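Local coordinates for putative peptidyl-arginine deiminase family protein (Campylobacter jejuni subsp. jejuni serotype O:2, PDB 6B10) that probably hydrolyses the guanidinium group of agmatine to give N-carbamoylputrescine, a step in the biosynthesis of the polyamine putrescine, at residues D32-Y36 with V313-Q317; C81-D85 with L120-V124; L158-C163 with D205-D209; W193-G197 with K238-L243. One frame throughout, in Å; residues are numbered along the deposited sequence.

Interaction 1 of 4, residues D32-Y36 with V313-Q317; sequences DWNPY and VFLRQ
Build two non-regular segments: Asp32-Tyr36, which ends at the N-cap of helix 37-52, and Val313-Gln317, a coil with helical angles from Val313 to Arg316, tightened by Arg316 N to Val313 O (3.1 Å) and Gln317 N to Phe314 O (3.2 Å). They run in opposite order, CA atoms 7.9 Å apart for Trp33-Gln317 and 8.4 Å for Tyr36-Val313. Three contacts lie over ring faces. Arg316 (m, t, t) lays CD over the face of Tyr36 (chi1 32°, between wells), 3.8 Å from the centroid and 6° off the normal; its CZ, 4.9 Å from that centroid, adds a cation-pi contact. Gln317 CG makes a CH-pi contact with the six-membered ring of Trp33 (chi1 m) at 3.6 Å. The contact joins loops near the two ends of the chain, after strand 19-25 and before strand 326-329, antiparallel neighbours in a sheet of what is, by family, a pentein-type propeller. One polar bond crosses: with chi1 and chi2 both m, Gln317 NE2 donates to Tyr36 OH at 2.9 Å. Asp32 O, 2.8 Å from Gln317 NE2, is badly angled for bonding. At the indole edge, Trp33 CZ3 lies 3.8 Å from Val313 O.

Interaction 2 of 4, residues C81-D85 with L120-V124; sequences CDTND and LDNAV
Residues 81-85 leave strand 76-80 as an extended strip: Cys81, Asp82 and Thr83 have beta-like angles, Asn84 kinks the path (-141/-54) and Asp85 straightens it again. Opposite lies the first turn of helix 120-133, with Val124 N to Leu120 O at 2.7 Å. The two run in opposite order, Thr83 beside Leu120 (CA-CA 5.4 Å) and Cys81 beside Val124 (6.8 Å). Leu120 (chi1 m, chi2 p) pushes CD2 against the strip's backbone, 3.2 Å from Thr83 N and 3.4 Å from Asp82 C. Val124, chi1 t, sets CG2 3.8 Å from Cys81 SG and 3.5 Å from Asp82 O. Thr83, chi1 t, points OG1 between Asp121 OD1 (3.3 Å) and Asp85 O (3.2 Å); either bond would be weak, and its one proton can serve only one of them in full. Asn84, chi1 p, turns back so that its OD1 accepts weakly from Asp85 N at 2.9 Å. Phe91, of the potassium site, packs against Asp85, Asp121 and Val124, and the Asp121 side chain is about 7 Å from the ion. Asp85 OD1 accepts from Trp87 N. Asp85 OD2 and Asp121 OD2, both acceptors, sit 3.4 Å apart without bonding. With weak polar bonds and like charges close together, the cohesion probably owes much to van der Waals packing, Leu120 on the backbone and Val124 on Cys81 and the backbone.

Interaction 3 of 4, residues L158-C163 with D205-D209; sequences LTSSHC and DHHID
Ile208 is the side chain to place first. With chi1 t and chi2 p it reaches against the backbone at the end of strand 156-160: CD1 lies 3.6 Å from Thr159 C and 3.8 Å from Ser160 N, while CG1 meets Leu158 CG (t, p) at 4.1 Å. The segments run in opposite order, Thr159 beside Ile208 and Cys163 beside His206, CA atoms 5.5 Å apart in each pair; 205-207 is loop before a 3-10 segment starting at Ile208. Ser160, chi1 t, is the N-cap of helix 161-167, its OG accepting from His162 N at 3.2 Å. This strand-to-helix turn packs on the loop before strand 212-216. His207-Ile208-Asp209 fits the His-x-Asp pattern of the guanidine-modifying superfamily, consistent with a place near the active site; His207 turns away from this contact, and its NE2 makes a weak hydrogen bond to Asp90 OD1. His206, chi1 t, offers a ring face to His162 CB (4.2 Å to the centroid) and to Ser160 OG, which is 4.0 Å from His206 ND1, a buried atom without a partner. The His162 ring (chi1 m), whose NE2 is hydrogen-bonded to Glu195 O, is tilted only 15° from the His206 ring but slid aside, centroids 5.4 Å apart. Cys163, chi1 m, brings SG within 3.7 Å of His206 CB. Water 1 bridges the backbones weakly, accepting from Ser160 N (3.3 Å) and Ile208 N (3.0 Å).

Interaction 4 of 4, residues W193-G197 with K238-L243; sequences WLENG and KMKEEL
Look at the Glu242 carboxylate, which takes up polar groups at the end of strand 190-194. Its OE1 accepts from Glu195 N at 2.7 Å, almost linearly (177°); its OE2 accepts from both Asn196 N and Asn196 ND2, each at 2.9 Å. The side chain arrives from the helix with chi1 at -95°, between wells, and chi2 t; Asn196 has chi1 m. Water 2 donates to Glu242 OE1 (2.9 Å) and to Trp193 O (3.1 Å). Other polar groups nearby have partners outside the two segments: Glu195 O with His162 NE2, Glu195 OE2 with Ser161 OG, Trp193 NE1 with Asp179 OD1. Residues 238-243 are regular helix, with Glu242 N to Lys238 O at 3.1 Å and Leu243 N to Met239 O at 3.0 Å, and the CA atoms come closest at Asn196-Met239, 4.7 Å. Next to the carboxylate bonds, Leu194 (m, t) packs CD2 on Leu243 CD2 at 3.7 Å and CD1 on Met239 CG at 4.0 Å. Gly197 adopts phi 91°; a CB there would fall 2.8 Å from Met239 SD, a clash. Helix 233-244 packs beside the end of strand 190-194 and the loop that follows. It comes after strands 212-216 and 219-224 and before 249-254, an order consistent with a beta-beta-alpha-beta repeat of the pentein propeller, so the contact probably joins neighbouring repeats.

Starting at the N terminus, the chain leaves strand 19-25 and enters residues 32-36, whose partner, 313-317, comes only near the C terminus; interaction 1 therefore closes a loop that holds the other three contacts. The first of these, interaction 2, closes a short loop between the end of strand 76-80 and helix 120-133, finishing before interaction 3 opens. Interactions 3 and 4 cross: residues 193-197 fall between 158-163 and 205-209, and 238-243 follows. Strands 156-160 and 190-194 are neighbours in one sheet, so these two contacts touch, through Ser161 and His162 on Glu195, and tie to that sheet both helix 233-244 and the loop that precedes strand 212-216.

Interaction 1 of 4, residues D32-Y36 with V313-Q317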
loop_
_atom_site.group_PDB
_atom_site.type_symbol
_atom_site.label_atom_id
_atom_site.label_comp_id
_atom_site.label_asym_id
_atom_site.label_seq_id
_atom_site.Cartn_x
_atom_site.Cartn_y
_atom_site.Cartn_z
ATOM N N ASP A 32 19.623 -4.250 2.273
ATOM C CA ASP A 32 20.117 -4.380 0.897
ATOM C C ASP A 32 19.960 -3.099 0.066
ATOM O O ASP A 32 19.689 -3.164 -1.133
ATOM C CB ASP A 32 19.403 -5.546 0.200
ATOM C CG ASP A 32 19.574 -6.863 0.941
ATOM O OD1 ASP A 32 20.714 -7.185 1.340
ATOM O OD2 ASP A 32 18.569 -7.581 1.118
ATOM N N TRP A 33 20.142 -1.944 0.708
ATOM C CA TRP A 33 20.127 -0.647 0.030
ATOM C C TRP A 33 21.527 -0.021 -0.014
ATOM O O TRP A 33 21.679 1.132 -0.426
ATOM C CB TRP A 33 19.167 0.314 0.747
ATOM C CG TRP A 33 17.706 -0.037 0.626
ATOM C CD1 TRP A 33 16.938 -0.682 1.552
ATOM C CD2 TRP A 33 16.839 0.261 -0.475
ATOM N NE1 TRP A 33 15.650 -0.811 1.094
ATOM C CE2 TRP A 33 15.562 -0.240 -0.148
ATOM C CE3 TRP A 33 17.020 0.898 -1.708
ATOM C CZ2 TRP A 33 14.467 -0.125 -1.011
ATOM C CZ3 TRP A 33 15.931 1.012 -2.566
ATOM C CH2 TRP A 33 14.670 0.503 -2.211
ATOM N N ASN A 34 22.540 -0.786 0.395
ATOM C CA ASN A 34 23.904 -0.265 0.592
ATOM C C ASN A 34 24.524 0.446 -0.616
ATOM O O ASN A 34 25.003 1.576 -0.483
ATOM C CB ASN A 34 24.849 -1.384 1.058
ATOM C CG ASN A 34 24.600 -1.800 2.493
ATOM O OD1 ASN A 34 24.791 -1.010 3.418
ATOM N ND2 ASN A 34 24.186 -3.048 2.692
ATOM N N PRO A 35 24.519 -0.209 -1.793
ATOM C CA PRO A 35 25.184 0.377 -2.967
ATOM C C PRO A 35 24.658 1.760 -3.364
ATOM O O PRO A 35 25.442 2.625 -3.762
ATOM C CB PRO A 35 24.899 -0.641 -4.082
ATOM C CG PRO A 35 24.544 -1.908 -3.381
ATOM C CD PRO A 35 23.858 -1.485 -2.121
ATOM N N TYR A 36 23.346 1.958 -3.245
ATOM C CA TYR A 36 22.701 3.220 -3.618
ATOM C C TYR A 36 21.955 3.792 -2.411
ATOM O O TYR A 36 20.781 4.156 -2.490
ATOM C CB TYR A 36 21.774 3.011 -4.827
ATOM C CG TYR A 36 21.140 1.638 -4.892
ATOM C CD1 TYR A 36 19.968 1.354 -4.200
ATOM C CD2 TYR A 36 21.716 0.622 -5.646
ATOM C CE1 TYR A 36 19.392 0.098 -4.256
ATOM C CE2 TYR A 36 21.146 -0.637 -5.710
ATOM C CZ TYR A 36 19.984 -0.894 -5.013
ATOM O OH TYR A 36 19.407 -2.144 -5.070
ATOM N N VAL A 313 14.139 4.673 -8.068
ATOM C CA VAL A 313 15.132 4.053 -7.193
ATOM C C VAL A 313 14.482 2.962 -6.341
ATOM O O VAL A 313 15.071 1.893 -6.138
ATOM C CB VAL A 313 15.835 5.093 -6.299
ATOM C CG1 VAL A 313 16.928 4.435 -5.468
ATOM C CG2 VAL A 313 16.433 6.201 -7.149
ATOM N N PHE A 314 13.256 3.223 -5.878
ATOM C CA PHE A 314 12.470 2.244 -5.116
ATOM C C PHE A 314 12.383 0.893 -5.830
ATOM O O PHE A 314 12.457 -0.159 -5.192
ATOM C CB PHE A 314 11.040 2.751 -4.865
ATOM C CG PHE A 314 10.938 3.873 -3.871
ATOM C CD1 PHE A 314 11.048 5.196 -4.273
ATOM C CD2 PHE A 314 10.672 3.609 -2.536
ATOM C CE1 PHE A 314 10.931 6.232 -3.362
ATOM C CE2 PHE A 314 10.550 4.637 -1.619
ATOM C CZ PHE A 314 10.681 5.952 -2.032
ATOM N N LEU A 315 12.216 0.926 -7.151
ATOM C CA LEU A 315 12.023 -0.297 -7.943
ATOM C C LEU A 315 13.219 -1.260 -7.921
ATOM O O LEU A 315 13.059 -2.449 -8.219
ATOM C CB LEU A 315 11.708 0.044 -9.403
ATOM C CG LEU A 315 10.495 0.910 -9.754
ATOM C CD1 LEU A 315 10.467 1.101 -11.261
ATOM C CD2 LEU A 315 9.188 0.299 -9.264
ATOM N N ARG A 316 14.408 -0.761 -7.582
ATOM C CA ARG A 316 15.597 -1.618 -7.487
ATOM C C ARG A 316 15.404 -2.758 -6.470
ATOM O O ARG A 316 15.934 -3.853 -6.665
ATOM C CB ARG A 316 16.847 -0.790 -7.170
ATOM C CG ARG A 316 17.263 0.127 -8.317
ATOM C CD ARG A 316 18.405 1.064 -7.954
ATOM N NE ARG A 316 18.481 2.202 -8.874
ATOM C CZ ARG A 316 19.343 3.216 -8.772
ATOM N NH1 ARG A 316 20.236 3.261 -7.790
ATOM N NH2 ARG A 316 19.312 4.198 -9.665
ATOM N N GLN A 317 14.620 -2.513 -5.417
ATOM C CA GLN A 317 14.253 -3.565 -4.462
ATOM C C GLN A 317 12.801 -4.042 -4.605
ATOM O O GLN A 317 12.188 -4.482 -3.633
ATOM C CB GLN A 317 14.531 -3.094 -3.034
ATOM C CG GLN A 317 16.012 -2.903 -2.729
ATOM C CD GLN A 317 16.820 -4.181 -2.891
ATOM O OE1 GLN A 317 16.312 -5.285 -2.684
ATOM N NE2 GLN A 317 18.082 -4.037 -3.268
#

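Interaction 2 of 4, residues C81-D85 with L120-V124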
loop_
_atom_site.group_PDB
_atom_site.type_symbol
_atom_site.label_atom_id
_atom_site.label_comp_id
_atom_site.label_asym_id
_atom_site.label_seq_id
_atom_site.Cartn_x
_atom_site.Cartn_y
_atom_site.Cartn_z
ATOM N N CYS A 81 13.860 2.164 16.655
ATOM C CA CYS A 81 13.478 0.753 16.617
ATOM C C CYS A 81 14.265 0.027 15.530
ATOM O O CYS A 81 14.355 0.511 14.402
ATOM C CB CYS A 81 11.980 0.616 16.346
ATOM S SG CYS A 81 11.423 -1.068 16.037
ATOM N N ASP A 82 14.833 -1.128 15.867
ATOM C CA ASP A 82 15.648 -1.883 14.916
ATOM C C ASP A 82 14.779 -2.543 13.862
ATOM O O ASP A 82 13.633 -2.906 14.123
ATOM C CB ASP A 82 16.489 -2.948 15.628
ATOM C CG ASP A 82 17.603 -2.351 16.467
ATOM O OD1 ASP A 82 17.516 -1.155 16.823
ATOM O OD2 ASP A 82 18.567 -3.083 16.776
ATOM N N THR A 83 15.351 -2.707 12.673
ATOM C CA THR A 83 14.652 -3.289 11.529
ATOM C C THR A 83 15.643 -3.544 10.393
ATOM O O THR A 83 16.829 -3.230 10.507
ATOM C CB THR A 83 13.523 -2.355 11.022
ATOM O OG1 THR A 83 12.809 -2.985 9.949
ATOM C CG2 THR A 83 14.084 -1.007 10.554
ATOM N N ASN A 84 15.152 -4.122 9.303
ATOM C CA ASN A 84 15.912 -4.188 8.051
ATOM C C ASN A 84 15.013 -3.956 6.834
ATOM O O ASN A 84 15.287 -3.075 6.019
ATOM C CB ASN A 84 16.700 -5.502 7.930
ATOM C CG ASN A 84 15.869 -6.731 8.255
ATOM O OD1 ASN A 84 14.765 -6.633 8.798
ATOM N ND2 ASN A 84 16.400 -7.901 7.923
ATOM N N ASP A 85 13.937 -4.734 6.732
ATOM C CA ASP A 85 12.922 -4.553 5.696
ATOM C C ASP A 85 12.323 -3.144 5.780
ATOM O O ASP A 85 11.878 -2.717 6.848
ATOM C CB ASP A 85 11.822 -5.604 5.882
ATOM C CG ASP A 85 10.788 -5.595 4.768
ATOM O OD1 ASP A 85 10.886 -4.768 3.840
ATOM O OD2 ASP A 85 9.860 -6.427 4.828
ATOM N N LEU A 120 12.568 -9.194 13.197
ATOM C CA LEU A 120 12.568 -7.796 13.629
ATOM C C LEU A 120 11.254 -7.108 13.285
ATOM O O LEU A 120 10.652 -6.448 14.130
ATOM C CB LEU A 120 13.733 -7.022 12.995
ATOM C CG LEU A 120 15.071 -7.079 13.743
ATOM C CD1 LEU A 120 15.901 -8.284 13.324
ATOM C CD2 LEU A 120 15.857 -5.796 13.523
ATOM N N ASP A 121 10.820 -7.285 12.040
ATOM C CA ASP A 121 9.568 -6.712 11.543
ATOM C C ASP A 121 8.378 -7.105 12.407
ATOM O O ASP A 121 7.546 -6.264 12.745
ATOM C CB ASP A 121 9.301 -7.177 10.110
ATOM C CG ASP A 121 10.332 -6.668 9.121
ATOM O OD1 ASP A 121 11.022 -5.664 9.412
ATOM O OD2 ASP A 121 10.444 -7.286 8.044
ATOM N N ASN A 122 8.298 -8.390 12.746
ATOM C CA ASN A 122 7.227 -8.898 13.602
ATOM C C ASN A 122 7.187 -8.166 14.940
ATOM O O ASN A 122 6.113 -7.839 15.447
ATOM C CB ASN A 122 7.397 -10.397 13.842
ATOM C CG ASN A 122 6.180 -11.019 14.495
ATOM O OD1 ASN A 122 6.198 -11.343 15.682
ATOM N ND2 ASN A 122 5.108 -11.174 13.723
ATOM N N ALA A 123 8.364 -7.912 15.502
ATOM C CA ALA A 123 8.474 -7.159 16.739
ATOM C C ALA A 123 8.133 -5.684 16.527
ATOM O O ALA A 123 7.364 -5.120 17.302
ATOM C CB ALA A 123 9.868 -7.307 17.325
ATOM N N VAL A 124 8.680 -5.079 15.469
ATOM C CA VAL A 124 8.514 -3.636 15.187
ATOM C C VAL A 124 7.136 -3.099 15.593
ATOM O O VAL A 124 7.033 -2.047 16.230
ATOM C CB VAL A 124 8.762 -3.297 13.687
ATOM C CG1 VAL A 124 8.296 -1.883 13.353
ATOM C CG2 VAL A 124 10.235 -3.436 13.323
#

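Interaction 3 of 4, residues L158-C163 with D205-D209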
loop_
_atom_site.group_PDB
_atom_site.type_symbol
_atom_site.label_atom_id
_atom_site.label_comp_id
_atom_site.label_asym_id
_atom_site.label_seq_id
_atom_site.Cartn_x
_atom_site.Cartn_y
_atom_site.Cartn_z
ATOM N N LEU A 158 -10.704 -6.094 -2.799
ATOM C CA LEU A 158 -10.078 -6.527 -4.027
ATOM C C LEU A 158 -8.810 -7.284 -3.642
ATOM O O LEU A 158 -8.090 -6.876 -2.731
ATOM C CB LEU A 158 -9.753 -5.280 -4.855
ATOM C CG LEU A 158 -9.512 -5.298 -6.355
ATOM C CD1 LEU A 158 -10.627 -6.005 -7.106
ATOM C CD2 LEU A 158 -9.352 -3.861 -6.848
ATOM N N THR A 159 -8.557 -8.409 -4.300
ATOM C CA THR A 159 -7.360 -9.203 -4.018
ATOM C C THR A 159 -7.038 -10.126 -5.191
ATOM O O THR A 159 -7.865 -10.324 -6.077
ATOM C CB THR A 159 -7.518 -10.028 -2.715
ATOM O OG1 THR A 159 -6.251 -10.573 -2.322
ATOM C CG2 THR A 159 -8.529 -11.153 -2.888
ATOM N N SER A 160 -5.832 -10.677 -5.191
ATOM C CA SER A 160 -5.415 -11.614 -6.230
ATOM C C SER A 160 -5.446 -13.048 -5.713
ATOM O O SER A 160 -4.941 -13.334 -4.625
ATOM C CB SER A 160 -4.011 -11.271 -6.724
ATOM O OG SER A 160 -3.513 -12.294 -7.572
ATOM N N SER A 161 -6.028 -13.942 -6.509
ATOM C CA SER A 161 -6.050 -15.376 -6.206
ATOM C C SER A 161 -4.654 -15.971 -6.012
ATOM O O SER A 161 -4.479 -16.925 -5.257
ATOM C CB SER A 161 -6.761 -16.132 -7.327
ATOM O OG SER A 161 -8.101 -15.693 -7.452
ATOM N N HIS A 162 -3.667 -15.402 -6.693
ATOM C CA HIS A 162 -2.294 -15.889 -6.623
ATOM C C HIS A 162 -1.626 -15.586 -5.279
ATOM O O HIS A 162 -0.706 -16.295 -4.877
ATOM C CB HIS A 162 -1.471 -15.300 -7.773
ATOM C CG HIS A 162 -1.991 -15.664 -9.131
ATOM N ND1 HIS A 162 -1.492 -16.721 -9.861
ATOM C CD2 HIS A 162 -2.978 -15.120 -9.884
ATOM C CE1 HIS A 162 -2.143 -16.809 -11.009
ATOM N NE2 HIS A 162 -3.050 -15.850 -11.046
ATOM N N CYS A 163 -2.088 -14.545 -4.587
ATOM C CA CYS A 163 -1.501 -14.152 -3.304
ATOM C C CYS A 163 -1.920 -15.059 -2.149
ATOM O O CYS A 163 -1.125 -15.857 -1.653
ATOM C CB CYS A 163 -1.878 -12.708 -2.957
ATOM S SG CYS A 163 -1.402 -11.493 -4.198
ATOM N N ASP A 205 6.584 -11.658 -3.460
ATOM C CA ASP A 205 5.197 -11.507 -3.034
ATOM C C ASP A 205 4.347 -10.846 -4.121
ATOM O O ASP A 205 4.573 -9.689 -4.475
ATOM C CB ASP A 205 5.124 -10.685 -1.742
ATOM N N HIS A 206 3.380 -11.599 -4.646
ATOM C CA HIS A 206 2.390 -11.083 -5.598
ATOM C C HIS A 206 1.467 -10.124 -4.829
ATOM O O HIS A 206 1.086 -10.424 -3.690
ATOM C CB HIS A 206 1.592 -12.254 -6.193
ATOM C CG HIS A 206 1.061 -12.005 -7.571
ATOM N ND1 HIS A 206 0.247 -10.936 -7.883
ATOM C CD2 HIS A 206 1.203 -12.714 -8.716
ATOM C CE1 HIS A 206 -0.072 -10.988 -9.165
ATOM N NE2 HIS A 206 0.493 -12.058 -9.692
ATOM N N HIS A 207 1.126 -8.976 -5.419
ATOM C CA HIS A 207 0.338 -7.960 -4.710
ATOM C C HIS A 207 -0.680 -7.249 -5.590
ATOM O O HIS A 207 -0.343 -6.749 -6.659
ATOM C CB HIS A 207 1.252 -6.899 -4.107
ATOM C CG HIS A 207 2.051 -7.366 -2.931
ATOM N ND1 HIS A 207 1.544 -8.213 -1.968
ATOM C CD2 HIS A 207 3.313 -7.067 -2.544
ATOM C CE1 HIS A 207 2.467 -8.430 -1.047
ATOM N NE2 HIS A 207 3.550 -7.746 -1.372
ATOM N N ILE A 208 -1.916 -7.171 -5.106
ATOM C CA ILE A 208 -2.979 -6.463 -5.797
ATOM C C ILE A 208 -2.661 -4.973 -5.963
ATOM O O ILE A 208 -3.113 -4.355 -6.933
ATOM C CB ILE A 208 -4.342 -6.637 -5.079
ATOM C CG1 ILE A 208 -5.510 -6.342 -6.031
ATOM C CG2 ILE A 208 -4.442 -5.760 -3.840
ATOM C CD1 ILE A 208 -5.704 -7.401 -7.096
ATOM N N ASP A 209 -1.864 -4.400 -5.051
ATOM C CA ASP A 209 -1.523 -2.981 -5.153
ATOM C C ASP A 209 -0.500 -2.659 -6.257
ATOM O O ASP A 209 -0.098 -1.509 -6.394
ATOM C CB ASP A 209 -1.108 -2.393 -3.791
ATOM C CG ASP A 209 0.283 -2.843 -3.328
ATOM O OD1 ASP A 209 0.852 -3.789 -3.906
ATOM O OD2 ASP A 209 0.809 -2.233 -2.378
HETATM O O HOH W 1 -3.062 -9.590 -3.659
#

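Interaction 4 of 4, residues W193-G197 with K238-L243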
loop_
_atom_site.group_PDB
_atom_site.type_symbol
_atom_site.label_atom_id
_atom_site.label_comp_id
_atom_site.label_asym_id
_atom_site.label_seq_id
_atom_site.Cartn_x
_atom_site.Cartn_y
_atom_site.Cartn_z
ATOM N N TRP A 193 -11.895 -11.711 -6.380
ATOM C CA TRP A 193 -10.684 -12.491 -6.539
ATOM C C TRP A 193 -10.214 -12.389 -7.980
ATOM O O TRP A 193 -10.825 -12.975 -8.868
ATOM C CB TRP A 193 -10.964 -13.958 -6.205
ATOM C CG TRP A 193 -11.270 -14.231 -4.761
ATOM C CD1 TRP A 193 -12.502 -14.223 -4.158
ATOM C CD2 TRP A 193 -10.328 -14.579 -3.743
ATOM N NE1 TRP A 193 -12.375 -14.537 -2.819
ATOM C CE2 TRP A 193 -11.050 -14.757 -2.542
ATOM C CE3 TRP A 193 -8.941 -14.757 -3.731
ATOM C CZ2 TRP A 193 -10.430 -15.107 -1.345
ATOM C CZ3 TRP A 193 -8.323 -15.098 -2.539
ATOM C CH2 TRP A 193 -9.068 -15.271 -1.362
ATOM N N LEU A 194 -9.139 -11.645 -8.222
ATOM C CA LEU A 194 -8.612 -11.495 -9.580
ATOM C C LEU A 194 -7.642 -12.618 -9.947
ATOM O O LEU A 194 -6.640 -12.826 -9.264
ATOM C CB LEU A 194 -7.905 -10.151 -9.756
ATOM C CG LEU A 194 -8.759 -8.895 -9.876
ATOM C CD1 LEU A 194 -7.832 -7.719 -10.126
ATOM C CD2 LEU A 194 -9.796 -8.991 -10.986
ATOM N N GLU A 195 -7.942 -13.312 -11.041
ATOM C CA GLU A 195 -7.119 -14.420 -11.528
ATOM C C GLU A 195 -5.942 -13.924 -12.362
ATOM O O GLU A 195 -4.825 -14.426 -12.224
ATOM C CB GLU A 195 -7.955 -15.377 -12.384
ATOM C CG GLU A 195 -9.162 -15.985 -11.682
ATOM C CD GLU A 195 -8.782 -16.903 -10.534
ATOM O OE1 GLU A 195 -7.794 -17.654 -10.674
ATOM O OE2 GLU A 195 -9.475 -16.872 -9.492
ATOM N N ASN A 196 -6.198 -12.931 -13.212
ATOM C CA ASN A 196 -5.250 -12.527 -14.253
ATOM C C ASN A 196 -4.420 -11.290 -13.953
ATOM O O ASN A 196 -4.738 -10.499 -13.062
ATOM C CB ASN A 196 -6.004 -12.292 -15.561
ATOM C CG ASN A 196 -6.561 -13.573 -16.144
ATOM O OD1 ASN A 196 -5.812 -14.400 -16.655
ATOM N ND2 ASN A 196 -7.873 -13.739 -16.082
ATOM N N GLY A 197 -3.357 -11.142 -14.739
ATOM C CA GLY A 197 -2.504 -9.969 -14.727
ATOM C C GLY A 197 -1.354 -10.121 -13.765
ATOM O O GLY A 197 -1.444 -10.872 -12.794
ATOM N N LYS A 238 -6.561 -9.670 -20.053
ATOM C CA LYS A 238 -7.451 -10.607 -19.360
ATOM C C LYS A 238 -7.938 -10.047 -18.014
ATOM O O LYS A 238 -9.116 -10.165 -17.670
ATOM C CB LYS A 238 -6.759 -11.953 -19.138
ATOM C CG LYS A 238 -6.593 -12.795 -20.392
ATOM C CD LYS A 238 -5.807 -14.058 -20.076
ATOM C CE LYS A 238 -5.343 -14.770 -21.334
ATOM N NZ LYS A 238 -4.325 -15.806 -21.013
ATOM N N MET A 239 -7.029 -9.439 -17.259
ATOM C CA MET A 239 -7.404 -8.760 -16.020
ATOM C C MET A 239 -8.459 -7.686 -16.292
ATOM O O MET A 239 -9.413 -7.545 -15.530
ATOM C CB MET A 239 -6.181 -8.136 -15.345
ATOM C CG MET A 239 -6.435 -7.682 -13.912
ATOM S SD MET A 239 -5.005 -6.863 -13.181
ATOM C CE MET A 239 -5.042 -5.301 -14.054
ATOM N N LYS A 240 -8.289 -6.937 -17.378
ATOM C CA LYS A 240 -9.264 -5.915 -17.756
ATOM C C LYS A 240 -10.658 -6.519 -17.923
ATOM O O LYS A 240 -11.641 -5.987 -17.398
ATOM C CB LYS A 240 -8.838 -5.199 -19.043
ATOM C CG LYS A 240 -9.753 -4.052 -19.449
ATOM C CD LYS A 240 -9.353 -3.465 -20.797
ATOM C CE LYS A 240 -10.379 -2.458 -21.299
ATOM N NZ LYS A 240 -9.777 -1.471 -22.250
ATOM N N GLU A 241 -10.735 -7.630 -18.654
ATOM C CA GLU A 241 -12.015 -8.305 -18.896
ATOM C C GLU A 241 -12.685 -8.752 -17.600
ATOM O O GLU A 241 -13.890 -8.558 -17.432
ATOM C CB GLU A 241 -11.831 -9.499 -19.846
ATOM C CG GLU A 241 -11.483 -9.110 -21.280
ATOM C CD GLU A 241 -12.502 -8.167 -21.896
ATOM O OE1 GLU A 241 -13.705 -8.322 -21.602
ATOM O OE2 GLU A 241 -12.103 -7.265 -22.667
ATOM N N GLU A 242 -11.904 -9.345 -16.694
ATOM C CA GLU A 242 -12.384 -9.674 -15.350
ATOM C C GLU A 242 -12.984 -8.458 -14.650
ATOM O O GLU A 242 -14.082 -8.520 -14.099
ATOM C CB GLU A 242 -11.241 -10.191 -14.483
ATOM C CG GLU A 242 -11.103 -11.690 -14.421
ATOM C CD GLU A 242 -9.922 -12.088 -13.574
ATOM O OE1 GLU A 242 -10.128 -12.577 -12.445
ATOM O OE2 GLU A 242 -8.778 -11.881 -14.026
ATOM N N LEU A 243 -12.252 -7.348 -14.675
ATOM C CA LEU A 243 -12.689 -6.137 -13.991
ATOM C C LEU A 243 -13.943 -5.545 -14.624
ATOM O O LEU A 243 -14.741 -4.915 -13.934
ATOM C CB LEU A 243 -11.559 -5.104 -13.944
ATOM C CG LEU A 243 -10.390 -5.461 -13.007
ATOM C CD1 LEU A 243 -9.258 -4.461 -13.149
ATOM C CD2 LEU A 243 -10.845 -5.530 -11.562
HETATM O O HOH W 2 -12.618 -11.890 -11.135
#